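PDB 4ZGF: DUF4847 domain-containing protein from Bacteroides vulgatus, which is of unknown function but binds calcium ions and belongs to a family of the calycin clan, related to the lipocalins. Local coordinates for residues H54-T59 and S100-F105. Residues are numbered along the deposited sequence; the frame is centred on the assembly and turned at random.
Sequences HGFNIT and SYNNEF. With ACT (acetate ion), chain J.
The side-chain amide of Asn102 is gripped through ND2, which donates a hydrogen bond to Gln71 O and a weak one to Pro97 O, while its OD1 lies 3.5 Å from Phe56 CZ, approaching the ring obliquely. The contact joins the first turn of helix 100-111 to the start of strand 57-60 in the curled antiparallel sheet, an arrangement consistent with a lipocalin-like calycin fold. Phe56 reaches across from just before the strand. Its CZ comes within 3.9 Å of Tyr101 CB, and its CE2 lies 3.7 Å from Tyr101 O, which sits at the ring edge near the plane and also accepts the helical hydrogen bond from Phe105 N. Phe56 and Phe105 form an edge-to-face pair, the edge of Phe56 directed at the face of Phe105, with centroids 5.5 Å apart and planes at 75°. CG of Phe105 is anti to the backbone N (chi1 179°), which lays its ring beside Phe56, with CD1 3.9 Å from Phe56 CD2. Val13 and Ile70, from the flanking strands, touch the side chains of both phenylalanines. An alanine at Phe56 would remove the ring edge that meets Phe105 and is likely to leave a gap beside Phe105 and Tyr101 CB. Two residues before Phe56, His54 ND1 donates a nearly straight 2.7 Å hydrogen bond (171°) to OXT of an acetate, probably from the crystallisation liquor, at the imidazole edge.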
ATOM      1  N   HIS A  54       2.281  -9.833   0.365  1.00  5.50           N
ATOM      2  CA  HIS A  54       1.029 -10.147   1.020  1.00  5.61           C
ATOM      3  C   HIS A  54       1.140 -10.157   2.546  1.00  5.37           C
ATOM      4  O   HIS A  54       0.126  -9.998   3.235  1.00  5.93           O
ATOM      5  CB  HIS A  54       0.466 -11.476   0.537  1.00  6.02           C
ATOM      6  CG  HIS A  54      -0.019 -11.437  -0.864  1.00  6.42           C
ATOM      7  ND1 HIS A  54      -0.202 -12.599  -1.577  1.00  7.31           N
ATOM      8  CD2 HIS A  54      -0.417 -10.429  -1.671  1.00  7.14           C
ATOM      9  CE1 HIS A  54      -0.687 -12.319  -2.766  1.00  7.93           C
ATOM     10  NE2 HIS A  54      -0.826 -11.017  -2.864  1.00  7.38           N
ATOM     11  N   GLY A  55       2.358 -10.338   3.063  1.00  5.72           N
ATOM     12  CA  GLY A  55       2.598 -10.214   4.490  1.00  6.09           C
ATOM     13  C   GLY A  55       2.649  -8.789   5.006  1.00  5.97           C
ATOM     14  O   GLY A  55       2.777  -8.590   6.222  1.00  7.48           O
ATOM     15  N   PHE A  56       2.572  -7.797   4.130  1.00  5.23           N
ATOM     16  CA  PHE A  56       2.686  -6.395   4.540  1.00  5.49           C
ATOM     17  C   PHE A  56       1.315  -5.861   4.937  1.00  5.32           C
ATOM     18  O   PHE A  56       0.339  -5.986   4.194  1.00  5.97           O
ATOM     19  CB  PHE A  56       3.246  -5.530   3.406  1.00  5.59           C
ATOM     20  CG  PHE A  56       4.669  -5.800   2.998  1.00  5.76           C
ATOM     21  CD1 PHE A  56       5.442  -6.807   3.531  1.00  6.27           C
ATOM     22  CD2 PHE A  56       5.259  -4.977   2.044  1.00  7.45           C
ATOM     23  CE1 PHE A  56       6.745  -7.002   3.113  1.00  6.88           C
ATOM     24  CE2 PHE A  56       6.567  -5.161   1.661  1.00  7.83           C
ATOM     25  CZ  PHE A  56       7.330  -6.166   2.204  1.00  7.32           C
ATOM     26  N   ASN A  57       1.247  -5.239   6.118  1.00  5.33           N
ATOM     27  CA  ASN A  57      -0.016  -4.686   6.587  1.00  5.62           C
ATOM     28  C   ASN A  57       0.254  -3.444   7.447  1.00  5.65           C
ATOM     29  O   ASN A  57       1.366  -3.234   7.949  1.00  6.76           O
ATOM     30  CB  ASN A  57      -0.865  -5.762   7.299  1.00  6.30           C
ATOM     31  CG  ASN A  57      -0.193  -6.376   8.495  1.00  6.47           C
ATOM     32  OD1 ASN A  57      -0.226  -5.823   9.582  1.00 12.01           O
ATOM     33  ND2 ASN A  57       0.453  -7.491   8.310  1.00  7.46           N
ATOM     34  N   ILE A  58      -0.792  -2.643   7.582  1.00  5.55           N
ATOM     35  CA  ILE A  58      -0.734  -1.397   8.325  1.00  5.95           C
ATOM     36  C   ILE A  58      -2.076  -1.160   8.988  1.00  5.62           C
ATOM     37  O   ILE A  58      -3.120  -1.457   8.421  1.00  6.41           O
ATOM     38  CB  ILE A  58      -0.315  -0.216   7.376  1.00  6.02           C
ATOM     39  CG1 ILE A  58      -0.054   1.090   8.150  1.00  6.75           C
ATOM     40  CG2 ILE A  58      -1.307  -0.022   6.249  1.00  7.26           C
ATOM     41  CD1 ILE A  58       0.675   2.129   7.321  1.00  7.55           C
ATOM     42  N   THR A  59      -2.036  -0.598  10.202  1.00  5.31           N
ATOM     43  CA  THR A  59      -3.228  -0.261  10.951  1.00  5.91           C
ATOM     44  C   THR A  59      -3.117   1.205  11.383  1.00  5.90           C
ATOM     45  O   THR A  59      -2.231   1.573  12.155  1.00  6.43           O
ATOM     46  CB  THR A  59      -3.397  -1.181  12.165  1.00  6.88           C
ATOM     47  OG1 THR A  59      -3.449  -2.541  11.711  1.00  7.90           O
ATOM     48  CG2 THR A  59      -4.656  -0.871  12.925  1.00  8.46           C
ATOM     49  N   SER A 100      14.575  -4.885  -0.373  0.60  7.85           N
ATOM     50  CA  SER A 100      14.107  -4.258  -1.607  0.60  8.37           C
ATOM     51  C   SER A 100      12.587  -3.986  -1.553  0.60  7.25           C
ATOM     52  O   SER A 100      12.107  -2.898  -1.879  0.60  7.63           O
ATOM     53  CB  SER A 100      14.466  -5.126  -2.816  0.60 10.02           C
ATOM     54  OG  SER A 100      13.834  -6.384  -2.722  0.60 11.44           O
ATOM     55  N   TYR A 101      11.818  -4.992  -1.133  1.00  6.93           N
ATOM     56  CA  TYR A 101      10.376  -4.844  -1.068  1.00  6.77           C
ATOM     57  C   TYR A 101       9.960  -3.858   0.016  1.00  6.19           C
ATOM     58  O   TYR A 101       9.006  -3.101  -0.154  1.00  6.33           O
ATOM     59  CB  TYR A 101       9.666  -6.185  -0.887  1.00  7.61           C
ATOM     60  CG  TYR A 101       9.978  -7.159  -1.982  1.00  8.92           C
ATOM     61  CD1 TYR A 101       9.408  -6.998  -3.240  1.00 11.28           C
ATOM     62  CD2 TYR A 101      10.893  -8.201  -1.791  1.00 10.93           C
ATOM     63  CE1 TYR A 101       9.695  -7.880  -4.277  1.00 13.43           C
ATOM     64  CE2 TYR A 101      11.191  -9.078  -2.826  1.00 13.93           C
ATOM     65  CZ  TYR A 101      10.571  -8.903  -4.059  1.00 13.52           C
ATOM     66  OH  TYR A 101      10.851  -9.731  -5.158  1.00 19.87           O
ATOM     67  N   ASN A 102      10.665  -3.868   1.155  1.00  6.40           N
ATOM     68  CA  ASN A 102      10.368  -2.872   2.180  1.00  6.12           C
ATOM     69  C   ASN A 102      10.555  -1.468   1.631  1.00  6.02           C
ATOM     70  O   ASN A 102       9.763  -0.571   1.908  1.00  6.82           O
ATOM     71  CB  ASN A 102      11.285  -3.027   3.397  1.00  6.33           C
ATOM     72  CG  ASN A 102      10.920  -4.159   4.322  1.00  6.06           C
ATOM     73  OD1 ASN A 102       9.949  -4.899   4.094  1.00  6.42           O
ATOM     74  ND2 ASN A 102      11.679  -4.292   5.405  1.00  6.77           N
ATOM     75  N   ASN A 103      11.655  -1.261   0.923  1.00  6.51           N
ATOM     76  CA  ASN A 103      11.976   0.068   0.418  1.00  7.26           C
ATOM     77  C   ASN A 103      10.876   0.535  -0.554  1.00  6.79           C
ATOM     78  O   ASN A 103      10.469   1.695  -0.529  1.00  7.41           O
ATOM     79  CB  ASN A 103      13.342   0.052  -0.284  1.00  8.15           C
ATOM     80  CG  ASN A 103      14.503  -0.344   0.634  1.00 11.20           C
ATOM     81  OD1 ASN A 103      14.373  -0.409   1.847  1.00 13.43           O
ATOM     82  ND2 ASN A 103      15.636  -0.670   0.024  1.00 14.34           N
ATOM     83  N   GLU A 104      10.386  -0.377  -1.391  1.00  6.29           N
ATOM     84  CA  GLU A 104       9.325  -0.060  -2.324  1.00  6.67           C
ATOM     85  C   GLU A 104       8.036   0.358  -1.572  1.00  6.25           C
ATOM     86  O   GLU A 104       7.356   1.324  -1.947  1.00  6.86           O
ATOM     87  CB  GLU A 104       9.099  -1.252  -3.243  1.00  7.55           C
ATOM     88  CG  GLU A 104       8.095  -1.007  -4.332  1.00  8.01           C
ATOM     89  CD  GLU A 104       7.974  -2.173  -5.286  1.00  9.04           C
ATOM     90  OE1 GLU A 104       8.369  -3.301  -4.953  1.00 12.14           O
ATOM     91  OE2 GLU A 104       7.460  -1.965  -6.383  1.00 12.63           O
ATOM     92  N   PHE A 105       7.694  -0.406  -0.533  1.00  5.82           N
ATOM     93  CA  PHE A 105       6.506  -0.110   0.265  1.00  6.03           C
ATOM     94  C   PHE A 105       6.629   1.234   0.986  1.00  5.53           C
ATOM     95  O   PHE A 105       5.712   2.073   0.977  1.00  6.08           O
ATOM     96  CB  PHE A 105       6.284  -1.250   1.255  1.00  6.21           C
ATOM     97  CG  PHE A 105       5.104  -1.059   2.152  1.00  7.13           C
ATOM     98  CD1 PHE A 105       3.832  -1.363   1.732  1.00  8.60           C
ATOM     99  CD2 PHE A 105       5.259  -0.493   3.429  1.00  9.83           C
ATOM    100  CE1 PHE A 105       2.724  -1.213   2.571  1.00 10.08           C
ATOM    101  CE2 PHE A 105       4.161  -0.340   4.269  1.00 12.35           C
ATOM    102  CZ  PHE A 105       2.894  -0.704   3.828  1.00 11.30           C
TER
HETATM  103  C   ACT J 209       0.338 -15.927  -1.112  1.00 17.95           C
HETATM  104  O   ACT J 209       0.521 -17.015  -0.484  1.00 20.34           O
HETATM  105  OXT ACT J 209       0.518 -14.951  -0.533  1.00 13.94           O
HETATM  106  CH3 ACT J 209      -0.104 -15.916  -2.558  1.00 18.82           C